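Local coordinates for minor capsid protein (Cafeteriavirus-dependent mavirus, PDB 6G42) that forms the penton of the mavirus capsid, a five-subunit assembly that probably closes the fivefold vertices of the virophage shell, at residues Met5-Ile9 / Leu43-Tyr49; Leu21-Arg25 / Thr290-Gln294. One frame throughout, in Å; residues are numbered along the deposited sequence.

Interaction 1 (Met5-Ile9 / Leu43-Tyr49); sequences MKQYI and LDPDKNY
Q7 reaches Y49 with its side-chain amide. CG of Q7 lies anti to the backbone N (chi1 -157°) and the chain runs on extended. This carries OE1 to the edge of the Y49 ring, near the ring plane. Y49 OH donates a hydrogen bond to Q7 OE1 at 2.7 Å. The donor sits 18° off the carbonyl plane, and amide and ring planes are 31° apart. The same hydroxyl accepts the backbone N-H of D44, with 3.2 Å between D44 N and Y49 OH, so the phenol ties Q7 to the turn.

K47 crosses Q7 at about a right angle. Its CD lies 3.5 Å from Q7 OE1, and its NZ lies near the backbone O of M5 without good hydrogen-bond geometry. Beyond the amide, I9 CD1 packs at 3.8 Å from Y49 CE2. L43 CD2 sits over the centre of one Y49 ring face and is 4.0 Å from I9 CD1.

The contact joins the start of strand 8-15, outermost in its sheet within this chain, to the loop before strand 49-62. N264 of the second subunit packs on Q7. The phenol oxygen both donates and accepts, which sets its proton direction; L43 and I9 add apolar contacts.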
ATOM      1  N   MET C   5     -10.172  24.527  28.274  1.00 95.67           N
ATOM      2  CA  MET C   5      -9.238  23.408  28.618  1.00 96.94           C
ATOM      3  C   MET C   5      -9.862  22.033  28.314  1.00 92.04           C
ATOM      4  O   MET C   5     -10.541  21.442  29.159  1.00 92.78           O
ATOM      5  CB  MET C   5      -8.792  23.507  30.092  1.00103.47           C
ATOM      6  CG  MET C   5      -7.738  22.489  30.533  1.00107.48           C
ATOM      7  SD  MET C   5      -6.072  22.786  29.897  1.00111.80           S
ATOM      8  CE  MET C   5      -5.322  23.661  31.272  1.00109.10           C
ATOM      9  N   LYS C   6      -9.631  21.557  27.091  1.00 83.30           N
ATOM     10  CA  LYS C   6      -9.911  20.172  26.695  1.00 76.94           C
ATOM     11  C   LYS C   6      -8.829  19.258  27.276  1.00 73.88           C
ATOM     12  O   LYS C   6      -7.647  19.606  27.251  1.00 73.55           O
ATOM     13  CB  LYS C   6      -9.913  20.059  25.172  1.00 76.42           C
ATOM     14  CG  LYS C   6     -10.431  18.740  24.619  1.00 75.69           C
ATOM     15  CD  LYS C   6     -10.307  18.715  23.099  1.00 77.40           C
ATOM     16  CE  LYS C   6     -11.498  18.058  22.412  1.00 76.91           C
ATOM     17  NZ  LYS C   6     -11.573  16.602  22.688  1.00 76.23           N
ATOM     18  N   GLN C   7      -9.232  18.089  27.770  1.00 69.55           N
ATOM     19  CA  GLN C   7      -8.348  17.214  28.551  1.00 66.19           C
ATOM     20  C   GLN C   7      -8.123  15.859  27.875  1.00 60.12           C
ATOM     21  O   GLN C   7      -9.076  15.218  27.425  1.00 57.60           O
ATOM     22  CB  GLN C   7      -8.935  17.004  29.951  1.00 69.39           C
ATOM     23  CG  GLN C   7      -7.914  16.616  31.015  1.00 71.99           C
ATOM     24  CD  GLN C   7      -8.531  16.435  32.396  1.00 74.26           C
ATOM     25  OE1 GLN C   7      -9.715  16.129  32.525  1.00 73.71           O
ATOM     26  NE2 GLN C   7      -7.720  16.610  33.440  1.00 77.11           N
ATOM     27  N   TYR C   8      -6.857  15.440  27.824  1.00 55.68           N
ATOM     28  CA  TYR C   8      -6.445  14.115  27.339  1.00 54.19           C
ATOM     29  C   TYR C   8      -5.846  13.334  28.506  1.00 52.34           C
ATOM     30  O   TYR C   8      -4.792  13.704  29.024  1.00 51.37           O
ATOM     31  CB  TYR C   8      -5.405  14.235  26.213  1.00 53.55           C
ATOM     32  CG  TYR C   8      -5.967  14.761  24.910  1.00 51.95           C
ATOM     33  CD1 TYR C   8      -6.187  16.125  24.723  1.00 50.93           C
ATOM     34  CD2 TYR C   8      -6.287  13.898  23.867  1.00 51.88           C
ATOM     35  CE1 TYR C   8      -6.713  16.611  23.538  1.00 50.77           C
ATOM     36  CE2 TYR C   8      -6.808  14.374  22.673  1.00 52.18           C
ATOM     37  CZ  TYR C   8      -7.020  15.729  22.514  1.00 51.91           C
ATOM     38  OH  TYR C   8      -7.538  16.197  21.331  1.00 52.95           O
ATOM     39  N   ILE C   9      -6.528  12.269  28.919  1.00 51.49           N
ATOM     40  CA  ILE C   9      -6.052  11.392  29.990  1.00 51.11           C
ATOM     41  C   ILE C   9      -5.756  10.040  29.342  1.00 48.13           C
ATOM     42  O   ILE C   9      -6.634   9.442  28.720  1.00 47.78           O
ATOM     43  CB  ILE C   9      -7.080  11.277  31.152  1.00 51.63           C
ATOM     44  CG1 ILE C   9      -7.353  12.656  31.767  1.00 52.55           C
ATOM     45  CG2 ILE C   9      -6.578  10.343  32.247  1.00 52.11           C
ATOM     46  CD1 ILE C   9      -8.536  12.697  32.715  1.00 53.89           C
ATOM     47  N   LEU C  43     -10.917  10.110  36.584  1.00 74.96           N
ATOM     48  CA  LEU C  43     -11.516  11.262  35.886  1.00 73.38           C
ATOM     49  C   LEU C  43     -11.963  12.384  36.841  1.00 73.47           C
ATOM     50  O   LEU C  43     -12.202  12.148  38.031  1.00 68.69           O
ATOM     51  CB  LEU C  43     -12.720  10.786  35.069  1.00 70.46           C
ATOM     52  CG  LEU C  43     -12.478   9.629  34.095  1.00 68.45           C
ATOM     53  CD1 LEU C  43     -13.796   9.090  33.561  1.00 67.86           C
ATOM     54  CD2 LEU C  43     -11.575  10.067  32.954  1.00 67.50           C
ATOM     55  N   ASP C  44     -12.069  13.602  36.307  1.00 77.11           N
ATOM     56  CA  ASP C  44     -12.642  14.737  37.048  1.00 82.71           C
ATOM     57  C   ASP C  44     -14.162  14.573  37.140  1.00 84.11           C
ATOM     58  O   ASP C  44     -14.786  14.104  36.180  1.00 86.81           O
ATOM     59  CB  ASP C  44     -12.350  16.079  36.357  1.00 83.99           C
ATOM     60  CG  ASP C  44     -10.869  16.422  36.308  1.00 87.40           C
ATOM     61  OD1 ASP C  44     -10.020  15.517  36.466  1.00 89.85           O
ATOM     62  OD2 ASP C  44     -10.553  17.614  36.095  1.00 89.22           O
ATOM     63  N   PRO C  45     -14.766  14.955  38.285  1.00 83.03           N
ATOM     64  CA  PRO C  45     -16.232  14.915  38.381  1.00 81.47           C
ATOM     65  C   PRO C  45     -16.954  16.031  37.606  1.00 80.15           C
ATOM     66  O   PRO C  45     -18.108  15.851  37.229  1.00 77.76           O
ATOM     67  CB  PRO C  45     -16.491  15.032  39.884  1.00 82.57           C
ATOM     68  CG  PRO C  45     -15.302  15.745  40.421  1.00 83.68           C
ATOM     69  CD  PRO C  45     -14.140  15.350  39.561  1.00 82.30           C
ATOM     70  N   ASP C  46     -16.280  17.154  37.362  1.00 82.50           N
ATOM     71  CA  ASP C  46     -16.897  18.309  36.685  1.00 85.33           C
ATOM     72  C   ASP C  46     -17.021  18.205  35.157  1.00 85.84           C
ATOM     73  O   ASP C  46     -17.724  19.020  34.553  1.00 87.85           O
ATOM     74  CB  ASP C  46     -16.137  19.599  37.035  1.00 87.77           C
ATOM     75  CG  ASP C  46     -16.232  19.964  38.518  1.00 90.61           C
ATOM     76  OD1 ASP C  46     -17.154  19.492  39.221  1.00 87.52           O
ATOM     77  OD2 ASP C  46     -15.375  20.744  38.984  1.00 93.52           O
ATOM     78  N   LYS C  47     -16.356  17.221  34.541  1.00 84.07           N
ATOM     79  CA  LYS C  47     -16.329  17.071  33.070  1.00 79.82           C
ATOM     80  C   LYS C  47     -17.040  15.806  32.581  1.00 77.68           C
ATOM     81  O   LYS C  47     -17.292  14.881  33.354  1.00 76.58           O
ATOM     82  CB  LYS C  47     -14.884  17.054  32.568  1.00 76.89           C
ATOM     83  CG  LYS C  47     -14.087  18.313  32.876  1.00 76.87           C
ATOM     84  CD  LYS C  47     -12.602  18.089  32.633  1.00 75.73           C
ATOM     85  CE  LYS C  47     -11.744  19.280  33.036  1.00 75.64           C
ATOM     86  NZ  LYS C  47     -11.328  20.098  31.864  1.00 76.05           N
ATOM     87  N   ASN C  48     -17.359  15.795  31.287  1.00 75.56           N
ATOM     88  CA  ASN C  48     -17.851  14.604  30.579  1.00 76.80           C
ATOM     89  C   ASN C  48     -16.765  14.066  29.654  1.00 73.42           C
ATOM     90  O   ASN C  48     -16.030  14.845  29.043  1.00 74.06           O
ATOM     91  CB  ASN C  48     -19.088  14.943  29.744  1.00 78.97           C
ATOM     92  CG  ASN C  48     -20.319  15.194  30.590  1.00 79.40           C
ATOM     93  OD1 ASN C  48     -20.489  14.606  31.661  1.00 82.29           O
ATOM     94  ND2 ASN C  48     -21.198  16.060  30.104  1.00 79.87           N
ATOM     95  N   TYR C  49     -16.696  12.741  29.529  1.00 68.62           N
ATOM     96  CA  TYR C  49     -15.621  12.076  28.784  1.00 65.27           C
ATOM     97  C   TYR C  49     -16.100  11.079  27.736  1.00 62.63           C
ATOM     98  O   TYR C  49     -17.145  10.445  27.882  1.00 60.06           O
ATOM     99  CB  TYR C  49     -14.704  11.334  29.746  1.00 64.85           C
ATOM    100  CG  TYR C  49     -13.951  12.231  30.689  1.00 65.30           C
ATOM    101  CD1 TYR C  49     -14.541  12.684  31.866  1.00 65.23           C
ATOM    102  CD2 TYR C  49     -12.643  12.624  30.414  1.00 65.70           C
ATOM    103  CE1 TYR C  49     -13.850  13.506  32.745  1.00 66.15           C
ATOM    104  CE2 TYR C  49     -11.940  13.445  31.288  1.00 66.10           C
ATOM    105  CZ  TYR C  49     -12.548  13.882  32.453  1.00 65.28           C
ATOM    106  OH  TYR C  49     -11.862  14.690  33.324  1.00 64.82           O
TER

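Interaction 2 (Leu21-Arg25 / Thr290-Gln294)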
ATOM      1  N   LEU C  21       1.214 -19.580  35.288  1.00 79.43           N
ATOM      2  CA  LEU C  21      -0.048 -18.862  35.106  1.00 77.41           C
ATOM      3  C   LEU C  21      -0.900 -19.467  33.972  1.00 75.29           C
ATOM      4  O   LEU C  21      -2.097 -19.713  34.145  1.00 73.78           O
ATOM      5  CB  LEU C  21       0.252 -17.381  34.822  1.00 80.04           C
ATOM      6  CG  LEU C  21      -0.874 -16.345  34.953  1.00 81.75           C
ATOM      7  CD1 LEU C  21      -1.203 -16.084  36.414  1.00 81.87           C
ATOM      8  CD2 LEU C  21      -0.512 -15.037  34.255  1.00 81.66           C
ATOM      9  N   ALA C  22      -0.270 -19.712  32.824  1.00 72.67           N
ATOM     10  CA  ALA C  22      -0.960 -20.151  31.601  1.00 70.11           C
ATOM     11  C   ALA C  22      -0.986 -21.667  31.384  1.00 67.38           C
ATOM     12  O   ALA C  22      -1.852 -22.176  30.663  1.00 63.49           O
ATOM     13  CB  ALA C  22      -0.330 -19.474  30.390  1.00 71.98           C
ATOM     14  N   GLY C  23      -0.029 -22.377  31.979  1.00 66.31           N
ATOM     15  CA  GLY C  23       0.117 -23.824  31.777  1.00 63.95           C
ATOM     16  C   GLY C  23       0.881 -24.113  30.497  1.00 62.25           C
ATOM     17  O   GLY C  23       1.020 -23.228  29.651  1.00 61.02           O
ATOM     18  N   PRO C  24       1.375 -25.359  30.336  1.00 62.32           N
ATOM     19  CA  PRO C  24       2.177 -25.717  29.157  1.00 61.66           C
ATOM     20  C   PRO C  24       1.376 -25.584  27.867  1.00 59.59           C
ATOM     21  O   PRO C  24       0.263 -26.086  27.800  1.00 60.61           O
ATOM     22  CB  PRO C  24       2.558 -27.179  29.416  1.00 62.31           C
ATOM     23  CG  PRO C  24       1.547 -27.686  30.380  1.00 61.62           C
ATOM     24  CD  PRO C  24       1.149 -26.516  31.220  1.00 61.99           C
ATOM     25  N   ARG C  25       1.926 -24.881  26.877  1.00 60.01           N
ATOM     26  CA  ARG C  25       1.203 -24.532  25.636  1.00 59.40           C
ATOM     27  C   ARG C  25      -0.153 -23.831  25.862  1.00 58.34           C
ATOM     28  O   ARG C  25      -1.052 -23.912  25.023  1.00 59.41           O
ATOM     29  CB  ARG C  25       1.001 -25.776  24.758  1.00 59.36           C
ATOM     30  CG  ARG C  25       2.279 -26.514  24.410  1.00 60.61           C
ATOM     31  CD  ARG C  25       2.177 -27.153  23.035  1.00 63.34           C
ATOM     32  NE  ARG C  25       3.405 -27.847  22.654  1.00 65.28           N
ATOM     33  CZ  ARG C  25       3.782 -29.047  23.100  1.00 66.75           C
ATOM     34  NH1 ARG C  25       3.042 -29.727  23.975  1.00 68.13           N
ATOM     35  NH2 ARG C  25       4.927 -29.573  22.673  1.00 68.96           N
ATOM     36  N   THR C 290      -7.040 -16.505  25.044  1.00 51.96           N
ATOM     37  CA  THR C 290      -6.306 -17.163  26.135  1.00 52.56           C
ATOM     38  C   THR C 290      -4.802 -16.920  26.057  1.00 50.58           C
ATOM     39  O   THR C 290      -4.262 -16.680  24.986  1.00 51.79           O
ATOM     40  CB  THR C 290      -6.601 -18.681  26.194  1.00 52.44           C
ATOM     41  OG1 THR C 290      -6.147 -19.313  24.997  1.00 54.34           O
ATOM     42  CG2 THR C 290      -8.100 -18.938  26.364  1.00 51.58           C
ATOM     43  N   LEU C 291      -4.145 -16.984  27.214  1.00 51.53           N
ATOM     44  CA  LEU C 291      -2.698 -16.762  27.333  1.00 50.70           C
ATOM     45  C   LEU C 291      -1.869 -18.005  26.968  1.00 51.20           C
ATOM     46  O   LEU C 291      -2.288 -19.146  27.200  1.00 49.19           O
ATOM     47  CB  LEU C 291      -2.337 -16.344  28.766  1.00 48.46           C
ATOM     48  CG  LEU C 291      -2.894 -15.012  29.268  1.00 47.67           C
ATOM     49  CD1 LEU C 291      -2.761 -14.890  30.778  1.00 47.76           C
ATOM     50  CD2 LEU C 291      -2.192 -13.855  28.587  1.00 48.48           C
ATOM     51  N   LEU C 292      -0.702 -17.749  26.377  1.00 50.79           N
ATOM     52  CA  LEU C 292       0.399 -18.706  26.324  1.00 49.49           C
ATOM     53  C   LEU C 292       1.393 -18.312  27.424  1.00 49.74           C
ATOM     54  O   LEU C 292       1.278 -17.227  27.998  1.00 49.27           O
ATOM     55  CB  LEU C 292       1.084 -18.673  24.955  1.00 48.28           C
ATOM     56  CG  LEU C 292       0.195 -18.933  23.739  1.00 46.88           C
ATOM     57  CD1 LEU C 292       0.973 -18.730  22.450  1.00 45.71           C
ATOM     58  CD2 LEU C 292      -0.395 -20.333  23.793  1.00 46.97           C
ATOM     59  N   PRO C 293       2.372 -19.183  27.728  1.00 50.79           N
ATOM     60  CA  PRO C 293       3.441 -18.766  28.643  1.00 52.02           C
ATOM     61  C   PRO C 293       4.257 -17.551  28.159  1.00 53.55           C
ATOM     62  O   PRO C 293       4.743 -16.770  28.986  1.00 54.46           O
ATOM     63  CB  PRO C 293       4.329 -20.013  28.731  1.00 50.74           C
ATOM     64  CG  PRO C 293       3.409 -21.141  28.453  1.00 50.46           C
ATOM     65  CD  PRO C 293       2.444 -20.624  27.428  1.00 50.46           C
ATOM     66  N   GLN C 294       4.350 -17.387  26.836  1.00 53.62           N
ATOM     67  CA  GLN C 294       5.182 -16.368  26.191  1.00 52.49           C
ATOM     68  C   GLN C 294       4.412 -15.091  25.808  1.00 49.95           C
ATOM     69  O   GLN C 294       4.989 -14.166  25.250  1.00 49.35           O
ATOM     70  CB  GLN C 294       5.831 -16.965  24.934  1.00 53.62           C
ATOM     71  CG  GLN C 294       6.537 -18.307  25.152  1.00 55.16           C
ATOM     72  CD  GLN C 294       5.615 -19.523  25.051  1.00 55.35           C
ATOM     73  OE1 GLN C 294       4.393 -19.396  25.078  1.00 55.99           O
ATOM     74  NE2 GLN C 294       6.206 -20.708  24.940  1.00 54.83           N
TER
HETATM   75  O   HOH W   1      -3.738 -20.424  29.662  1.00 42.16           O
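A22 and G23, at the end of helix 19-22 of this single jelly-roll protein, pack on L291-P293 in the loop between strands 286-288 and 296-305. The contact is mainly apolar. A22 CB points at the loop and lies 3.6 Å from the carbonyl C of L292. It also meets L291 CB at 4.1 Å. L21 CD2 touches L291 CD1, and the two leucine side chains run obliquely to each other. L21 can do this because its CG is anti to the backbone N (chi1 -164°), which brings the branch round to L291.

Contacts to backbone oxygens come next. G23 leaves the helix with positive phi, and its O lies 3.4 Å from P293 CG. L292 CD2 approaches the backbone O of R25 at 3.8 Å. The strongest polar partner of R25 lies across the subunit boundary, where NH1 bonds to the backbone O of D175 of the second subunit. Q294 NE2 bonds to D160 and D161 of that subunit, so both segments help to form the interface.

The polar link between the segments runs through water. One molecule donates to both backbone carbonyls, 2.8 Å from A22 O and 3.1 Å from L291 O.

From the N terminus, the chain enters strand 8-15, passes through helix 19-22 and strand 33-37, and then reaches the loop at 43-49. There interaction 1 closes a short loop of 33 intervening residues. Interaction 2 starts within that loop and closes much later, at 290-294, after 264 residues. The two closures therefore cross. Interaction 1 ties the start of strand 8-15, outermost within this chain, to the entry of strand 49-62 in the same four-stranded sheet. Interaction 2 ties helix 19-22 to the approach to strand 296-305, which lies between those two strands. The contact centres are about 38 Å apart and the nearest atoms about 24 Å. Both reach the second subunit.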